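Local atomic coordinates of trehalose monomycolate exporter MmpL3 (Mycobacterium tuberculosis, PDB entry 7NVH), a protein that exports trehalose monomycolate, the mycolic acid carrier of the mycobacterial cell envelope, as a membrane transporter of the RND-permease clan, probably driven by the proton gradient. Residues M407-L417 and L593-W604; L633-E642 and L699-D710. All coordinates share one frame; numbering follows the deposited sequence.

Contacts 1 and 2 are successive layers of the transmembrane bundle, their centres 13 Å apart. Helix 582-607 lies between them: contact 1 sets segment 407-417 on its glycine-bearing face, while T594, T598 and L602 are turned to helix 694-726, which carries half of contact 2. The layers touch where T598 CG2 lies 3.3 Å from G702 O and L602 CD2 lies 3.5 Å from G702 N; T594 OG1, bonded mainly to M590 O, adds a weak hydrogen bond to D710 OD1. Contact 2 is the more deeply buried and includes Y641, whose hydroxyl bonds D251; at its other end, the side chain of L699 is about 10 Å from a bound lauryl maltose neopentyl glycol.

Contact 1 (M407-L417 and L593-W604); sequences MILLIIPVGKL and LTLGSTMGILTW
Segments 407-417 and 593-604 run side by side in the same direction, M407 beside L593 and L417 beside T603, and come closest where the CA atoms of V414 and G600 are 4.4 Å apart. This is a worked example of packing against a GxxxG motif in a polytopic membrane protein: G596 and G600, one helical turn apart, present bare backbone to a partner whose regular helix has given way to looser turns and a short 3-10 turn around P413 and V414. I411 takes up the first site, its CG1 lying over the backbone between G596 and S597, 3.6 Å from G596 C. At the second, L410 O meets G600 CA in a CA-H...O contact of 3.2 Å, with an angle of 158° at the hydrogen.

At the M407 end a true hydrogen bond is added. S597 OG donates to M407 O over 2.6 Å, arriving in the carbonyl plane on a lone pair; with chi1 at -56°, the hydroxyl lies beside its own backbone N and anti to the carbonyl carbon, facing M407. The extended M407 side chain then reaches past S597, placing SD 3.7 Å from L593 CD2 and CE beside T594, whose hydroxyl is bonded to M590 O. L593 CD1, the other branch, touches both I408 CG1 and I411 CD1. Farther along, L410 CD2 packs on I601 CG1, while P413 sets its ring against G600 O and W604 CB; the indole beyond stacks on H610.

T603 closes the row with its two branches doing different work. OG1 bonds back to M599 O, tilted 32° from that carbonyl's plane, and touches L417 CD1, whereas CG2 lies 3.2 Å from both P413 O and K416 O.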
# COMPACT_ATOMS: atom_id res chain seq x y z
N MET A 407 2.64 -14.75 21.36
CA MET A 407 2.10 -14.19 20.14
C MET A 407 0.85 -13.36 20.39
O MET A 407 0.44 -12.59 19.52
CB MET A 407 1.78 -15.32 19.16
CG MET A 407 1.75 -14.95 17.70
SD MET A 407 1.51 -16.43 16.70
CE MET A 407 1.18 -15.71 15.10
N ILE A 408 0.24 -13.52 21.57
CA ILE A 408 -0.82 -12.62 22.00
C ILE A 408 -0.22 -11.38 22.65
O ILE A 408 -0.72 -10.26 22.46
CB ILE A 408 -1.78 -13.36 22.96
CG1 ILE A 408 -2.74 -14.24 22.17
CG2 ILE A 408 -2.54 -12.38 23.83
CD1 ILE A 408 -3.57 -15.16 23.04
N LEU A 409 0.87 -11.54 23.40
CA LEU A 409 1.55 -10.40 24.00
C LEU A 409 2.11 -9.46 22.95
O LEU A 409 2.36 -8.29 23.25
CB LEU A 409 2.67 -10.87 24.92
CG LEU A 409 2.26 -11.59 26.20
CD1 LEU A 409 3.37 -11.49 27.24
CD2 LEU A 409 0.96 -11.03 26.75
N LEU A 410 2.32 -9.94 21.72
CA LEU A 410 2.71 -9.07 20.63
C LEU A 410 1.55 -8.25 20.09
O LEU A 410 1.78 -7.32 19.32
CB LEU A 410 3.33 -9.89 19.50
CG LEU A 410 4.77 -10.34 19.71
CD1 LEU A 410 5.20 -11.27 18.59
CD2 LEU A 410 5.69 -9.15 19.80
N ILE A 411 0.32 -8.58 20.48
CA ILE A 411 -0.83 -7.80 20.04
C ILE A 411 -1.03 -6.58 20.93
O ILE A 411 -1.57 -5.57 20.47
CB ILE A 411 -2.09 -8.69 20.01
CG1 ILE A 411 -1.85 -9.91 19.12
CG2 ILE A 411 -3.29 -7.92 19.50
CD1 ILE A 411 -2.96 -10.94 19.19
N ILE A 412 -0.59 -6.63 22.18
CA ILE A 412 -0.81 -5.55 23.15
C ILE A 412 -0.39 -4.18 22.63
O ILE A 412 -1.12 -3.21 22.85
CB ILE A 412 -0.12 -5.87 24.48
CG1 ILE A 412 -0.79 -7.07 25.15
CG2 ILE A 412 -0.14 -4.67 25.40
CD1 ILE A 412 -0.06 -7.56 26.38
N PRO A 413 0.75 -4.03 21.94
CA PRO A 413 1.15 -2.68 21.50
C PRO A 413 0.16 -1.98 20.58
O PRO A 413 0.20 -0.75 20.50
CB PRO A 413 2.48 -2.92 20.79
CG PRO A 413 3.04 -4.09 21.48
CD PRO A 413 1.86 -4.98 21.76
N VAL A 414 -0.73 -2.70 19.89
CA VAL A 414 -1.59 -2.05 18.90
C VAL A 414 -2.59 -1.10 19.55
O VAL A 414 -3.20 -0.28 18.85
CB VAL A 414 -2.36 -3.08 18.04
CG1 VAL A 414 -3.34 -3.86 18.88
CG2 VAL A 414 -3.03 -2.43 16.83
N GLY A 415 -2.74 -1.15 20.87
CA GLY A 415 -3.71 -0.31 21.54
C GLY A 415 -3.47 1.17 21.30
O GLY A 415 -4.41 1.96 21.19
N LYS A 416 -2.20 1.57 21.19
CA LYS A 416 -1.85 2.95 20.90
C LYS A 416 -1.59 3.10 19.40
O LYS A 416 -0.47 3.34 18.95
CB LYS A 416 -0.63 3.37 21.72
CG LYS A 416 -0.75 3.13 23.22
CD LYS A 416 -2.13 3.46 23.76
CE LYS A 416 -2.14 3.45 25.29
NZ LYS A 416 -3.49 3.17 25.84
N LEU A 417 -2.66 2.96 18.62
CA LEU A 417 -2.53 2.98 17.17
C LEU A 417 -2.44 4.41 16.64
O LEU A 417 -1.43 4.78 16.03
CB LEU A 417 -3.71 2.24 16.53
CG LEU A 417 -3.59 2.00 15.03
CD1 LEU A 417 -2.37 1.14 14.73
CD2 LEU A 417 -4.85 1.34 14.49
N LEU A 593 -4.27 -14.52 14.28
CA LEU A 593 -3.24 -14.30 15.28
C LEU A 593 -2.00 -13.66 14.67
O LEU A 593 -1.41 -12.75 15.26
CB LEU A 593 -2.89 -15.62 15.97
CG LEU A 593 -2.39 -15.52 17.40
CD1 LEU A 593 -3.45 -14.90 18.29
CD2 LEU A 593 -2.00 -16.89 17.92
N THR A 594 -1.59 -14.14 13.49
CA THR A 594 -0.43 -13.55 12.82
C THR A 594 -0.68 -12.10 12.45
O THR A 594 0.20 -11.25 12.61
CB THR A 594 -0.08 -14.36 11.58
OG1 THR A 594 0.09 -15.74 11.93
CG2 THR A 594 1.21 -13.85 10.96
N LEU A 595 -1.89 -11.79 11.97
CA LEU A 595 -2.22 -10.41 11.64
C LEU A 595 -2.18 -9.52 12.88
O LEU A 595 -1.65 -8.41 12.83
CB LEU A 595 -3.60 -10.35 10.99
CG LEU A 595 -4.17 -8.97 10.69
CD1 LEU A 595 -3.19 -8.14 9.89
CD2 LEU A 595 -5.49 -9.11 9.96
N GLY A 596 -2.73 -10.00 13.99
CA GLY A 596 -2.70 -9.22 15.21
C GLY A 596 -1.28 -8.96 15.69
O GLY A 596 -0.94 -7.83 16.07
N SER A 597 -0.43 -9.99 15.67
CA SER A 597 0.95 -9.81 16.10
C SER A 597 1.70 -8.87 15.17
O SER A 597 2.51 -8.04 15.62
CB SER A 597 1.65 -11.16 16.19
OG SER A 597 0.94 -12.03 17.04
N THR A 598 1.46 -8.98 13.86
CA THR A 598 2.11 -8.09 12.91
C THR A 598 1.70 -6.64 13.14
O THR A 598 2.55 -5.74 13.11
CB THR A 598 1.78 -8.52 11.48
OG1 THR A 598 2.37 -9.80 11.23
CG2 THR A 598 2.33 -7.51 10.48
N MET A 599 0.41 -6.40 13.36
CA MET A 599 -0.04 -5.03 13.62
C MET A 599 0.53 -4.51 14.93
O MET A 599 0.89 -3.33 15.02
CB MET A 599 -1.56 -4.97 13.62
CG MET A 599 -2.17 -4.85 12.24
SD MET A 599 -3.92 -4.42 12.26
CE MET A 599 -4.53 -5.51 13.55
N GLY A 600 0.62 -5.36 15.95
CA GLY A 600 1.23 -4.93 17.20
C GLY A 600 2.69 -4.55 17.03
O GLY A 600 3.14 -3.53 17.56
N ILE A 601 3.45 -5.36 16.28
CA ILE A 601 4.86 -5.05 16.04
C ILE A 601 4.99 -3.76 15.24
O ILE A 601 5.84 -2.91 15.54
CB ILE A 601 5.55 -6.23 15.33
CG1 ILE A 601 5.92 -7.31 16.34
CG2 ILE A 601 6.78 -5.76 14.58
CD1 ILE A 601 6.15 -8.67 15.72
N LEU A 602 4.14 -3.59 14.22
CA LEU A 602 4.18 -2.37 13.42
C LEU A 602 3.90 -1.15 14.27
O LEU A 602 4.58 -0.12 14.13
CB LEU A 602 3.18 -2.46 12.28
CG LEU A 602 3.57 -3.30 11.07
CD1 LEU A 602 2.59 -3.07 9.94
CD2 LEU A 602 4.98 -2.96 10.63
N THR A 603 2.91 -1.22 15.15
CA THR A 603 2.62 -0.10 16.03
C THR A 603 3.80 0.17 16.96
O THR A 603 4.24 1.32 17.10
CB THR A 603 1.36 -0.37 16.84
OG1 THR A 603 0.25 -0.52 15.95
CG2 THR A 603 1.09 0.78 17.78
N TRP A 604 4.36 -0.88 17.56
CA TRP A 604 5.46 -0.69 18.50
C TRP A 604 6.68 -0.07 17.83
O TRP A 604 7.43 0.66 18.48
CB TRP A 604 5.83 -2.03 19.14
CG TRP A 604 6.89 -1.92 20.18
CD1 TRP A 604 6.74 -1.45 21.45
CD2 TRP A 604 8.27 -2.28 20.05
NE1 TRP A 604 7.93 -1.50 22.12
CE2 TRP A 604 8.89 -2.01 21.28
CE3 TRP A 604 9.03 -2.82 19.01
CZ2 TRP A 604 10.24 -2.26 21.51
CZ3 TRP A 604 10.37 -3.06 19.23
CH2 TRP A 604 10.96 -2.78 20.47

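Contact 2 (L633-E642 and L699-D710); sequences LVFGLSTDYE and LAFGLMAALLLD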
# COMPACT_ATOMS: atom_id res chain seq x y z
N LEU A 633 -3.30 -7.89 2.80
CA LEU A 633 -2.13 -8.59 2.29
C LEU A 633 -1.58 -9.60 3.29
O LEU A 633 -1.22 -10.72 2.91
CB LEU A 633 -1.04 -7.58 1.90
CG LEU A 633 -1.32 -6.75 0.65
CD1 LEU A 633 -0.09 -5.95 0.25
CD2 LEU A 633 -1.78 -7.64 -0.49
N VAL A 634 -1.51 -9.23 4.57
CA VAL A 634 -0.98 -10.13 5.58
C VAL A 634 -1.88 -11.35 5.73
O VAL A 634 -1.40 -12.49 5.76
CB VAL A 634 -0.82 -9.39 6.92
CG1 VAL A 634 -0.71 -10.38 8.07
CG2 VAL A 634 0.41 -8.50 6.88
N PHE A 635 -3.19 -11.14 5.80
CA PHE A 635 -4.11 -12.26 5.90
C PHE A 635 -3.98 -13.18 4.69
O PHE A 635 -3.86 -14.40 4.83
CB PHE A 635 -5.54 -11.75 6.04
CG PHE A 635 -6.47 -12.72 6.71
CD1 PHE A 635 -6.81 -12.56 8.04
CD2 PHE A 635 -7.02 -13.78 6.01
CE1 PHE A 635 -7.67 -13.44 8.66
CE2 PHE A 635 -7.87 -14.66 6.62
CZ PHE A 635 -8.20 -14.49 7.95
N GLY A 636 -3.95 -12.59 3.49
CA GLY A 636 -3.87 -13.40 2.29
C GLY A 636 -2.60 -14.21 2.21
O GLY A 636 -2.63 -15.40 1.90
N LEU A 637 -1.46 -13.58 2.50
CA LEU A 637 -0.19 -14.29 2.35
C LEU A 637 0.04 -15.30 3.47
O LEU A 637 0.63 -16.36 3.22
CB LEU A 637 0.95 -13.28 2.27
CG LEU A 637 2.27 -13.81 1.73
CD1 LEU A 637 2.02 -14.72 0.54
CD2 LEU A 637 3.15 -12.66 1.30
N SER A 638 -0.42 -15.01 4.69
CA SER A 638 -0.37 -16.02 5.73
C SER A 638 -1.23 -17.22 5.37
O SER A 638 -0.82 -18.37 5.58
CB SER A 638 -0.81 -15.42 7.07
OG SER A 638 -2.21 -15.47 7.20
N THR A 639 -2.42 -16.99 4.81
CA THR A 639 -3.23 -18.10 4.35
C THR A 639 -2.56 -18.85 3.21
O THR A 639 -2.69 -20.07 3.10
CB THR A 639 -4.62 -17.62 3.91
OG1 THR A 639 -4.48 -16.45 3.10
CG2 THR A 639 -5.47 -17.30 5.12
N ASP A 640 -1.80 -18.17 2.37
CA ASP A 640 -1.09 -18.87 1.29
C ASP A 640 -0.11 -19.80 1.95
O ASP A 640 -0.12 -20.95 1.64
CB ASP A 640 -0.35 -17.91 0.39
CG ASP A 640 -1.26 -17.27 -0.64
OD1 ASP A 640 -2.47 -17.28 -0.42
OD2 ASP A 640 -0.73 -16.79 -1.65
N TYR A 641 0.70 -19.31 2.85
CA TYR A 641 1.72 -20.17 3.43
C TYR A 641 1.09 -21.34 4.17
O TYR A 641 1.61 -22.46 4.14
CB TYR A 641 2.65 -19.37 4.33
CG TYR A 641 3.73 -18.66 3.56
CD1 TYR A 641 3.42 -17.86 2.47
CD2 TYR A 641 5.07 -18.81 3.90
CE1 TYR A 641 4.40 -17.22 1.75
CE2 TYR A 641 6.06 -18.17 3.18
CZ TYR A 641 5.72 -17.37 2.11
OH TYR A 641 6.70 -16.73 1.39
N GLU A 642 -0.05 -21.11 4.83
CA GLU A 642 -0.78 -22.22 5.43
C GLU A 642 -1.22 -23.23 4.38
O GLU A 642 -1.14 -24.44 4.61
CB GLU A 642 -1.99 -21.70 6.21
CG GLU A 642 -1.65 -20.78 7.36
CD GLU A 642 -1.06 -21.52 8.54
OE1 GLU A 642 -1.56 -22.62 8.86
OE2 GLU A 642 -0.10 -21.01 9.15
N LEU A 699 4.56 -0.75 5.34
CA LEU A 699 3.91 -1.81 4.57
C LEU A 699 4.84 -3.00 4.38
O LEU A 699 4.50 -4.14 4.70
CB LEU A 699 3.44 -1.26 3.22
CG LEU A 699 2.91 -2.27 2.21
CD1 LEU A 699 1.62 -2.91 2.70
CD2 LEU A 699 2.69 -1.60 0.86
N ALA A 700 6.05 -2.73 3.88
CA ALA A 700 7.01 -3.80 3.64
C ALA A 700 7.44 -4.46 4.94
O ALA A 700 7.67 -5.67 4.99
CB ALA A 700 8.22 -3.26 2.88
N PHE A 701 7.57 -3.68 6.01
CA PHE A 701 7.99 -4.26 7.28
C PHE A 701 6.88 -5.11 7.89
O PHE A 701 7.16 -6.13 8.52
CB PHE A 701 8.43 -3.17 8.25
CG PHE A 701 9.17 -3.69 9.44
CD1 PHE A 701 10.55 -3.62 9.49
CD2 PHE A 701 8.50 -4.24 10.52
CE1 PHE A 701 11.24 -4.10 10.57
CE2 PHE A 701 9.19 -4.73 11.60
CZ PHE A 701 10.56 -4.65 11.63
N GLY A 702 5.62 -4.72 7.71
CA GLY A 702 4.53 -5.58 8.12
C GLY A 702 4.53 -6.89 7.35
O GLY A 702 4.32 -7.95 7.94
N LEU A 703 4.78 -6.83 6.05
CA LEU A 703 4.91 -8.06 5.28
C LEU A 703 6.05 -8.93 5.80
O LEU A 703 5.90 -10.14 5.98
CB LEU A 703 5.11 -7.75 3.80
CG LEU A 703 3.86 -7.75 2.91
CD1 LEU A 703 3.24 -9.14 2.86
CD2 LEU A 703 2.84 -6.73 3.39
N MET A 704 7.21 -8.31 6.07
CA MET A 704 8.35 -9.07 6.56
C MET A 704 8.05 -9.72 7.90
O MET A 704 8.38 -10.89 8.11
CB MET A 704 9.58 -8.17 6.68
CG MET A 704 10.42 -8.08 5.43
SD MET A 704 11.76 -6.90 5.63
CE MET A 704 12.42 -7.40 7.22
N ALA A 705 7.45 -8.97 8.82
CA ALA A 705 7.12 -9.54 10.12
C ALA A 705 6.11 -10.66 9.99
O ALA A 705 6.25 -11.70 10.65
CB ALA A 705 6.60 -8.44 11.05
N ALA A 706 5.09 -10.48 9.15
CA ALA A 706 4.07 -11.50 8.99
C ALA A 706 4.67 -12.80 8.47
O ALA A 706 4.40 -13.88 9.00
CB ALA A 706 2.97 -11.01 8.05
N LEU A 707 5.52 -12.71 7.44
CA LEU A 707 6.09 -13.94 6.90
C LEU A 707 7.17 -14.52 7.80
O LEU A 707 7.29 -15.75 7.89
CB LEU A 707 6.63 -13.73 5.49
CG LEU A 707 5.54 -13.70 4.40
CD1 LEU A 707 4.69 -12.45 4.43
CD2 LEU A 707 6.15 -13.93 3.04
N LEU A 708 7.94 -13.69 8.50
CA LEU A 708 8.89 -14.21 9.47
C LEU A 708 8.18 -15.03 10.53
O LEU A 708 8.58 -16.15 10.84
CB LEU A 708 9.69 -13.06 10.09
CG LEU A 708 10.83 -13.35 11.08
CD1 LEU A 708 11.80 -12.19 11.07
CD2 LEU A 708 10.32 -13.57 12.50
N LEU A 709 7.08 -14.49 11.07
CA LEU A 709 6.31 -15.25 12.05
C LEU A 709 5.74 -16.50 11.40
O LEU A 709 5.96 -17.62 11.88
CB LEU A 709 5.19 -14.39 12.62
CG LEU A 709 5.61 -13.36 13.67
CD1 LEU A 709 4.49 -12.35 13.89
CD2 LEU A 709 5.98 -14.04 14.97
N ASP A 710 5.03 -16.38 10.28
CA ASP A 710 4.34 -17.52 9.64
C ASP A 710 5.28 -18.59 9.11
O ASP A 710 4.81 -19.68 8.86
CB ASP A 710 3.53 -17.10 8.43
CG ASP A 710 2.17 -17.77 8.35
OD1 ASP A 710 1.24 -17.29 9.01
OD2 ASP A 710 2.06 -18.78 7.63
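Y641, L707 and D710 meet in the buried core of the RND-type transmembrane domain, where helices 624-654 and 694-726 run nearly parallel, 28° apart with local axes 9.9 Å from each other. The V634 end of the seam is aliphatic. V634 straddles the methyl of A706, CG1 at 3.7 Å from A706 CB and CG2 close behind, while L637 crosses L707 at about a right angle and brings CD2 to 3.5 Å from L707 CD1. The other branch of L707, CD2, lies obliquely to the phenol, 3.6 Å from Y641 CZ.

Polar groups take over one turn on. D710 spreads its carboxylate over the opposite helix, OD1 against S638 CB and OD2 at 3.4 Å from Y641 CB. E642, bent at chi2, brings OE2 to 3.5 Å from D710 OD2, a close approach of two acidic oxygens rather than a hydrogen bond, the carboxylate planes 87° apart; its OE1 forms a long, weak ion pair with K586. Y641 OH is hydrogen-bonded to D251 OD2, and D640 OD2 to Y252 OH. These crossed Asp-Tyr pairs are consistent with the intramembrane proton-relay site of MmpL3-type RND transporters.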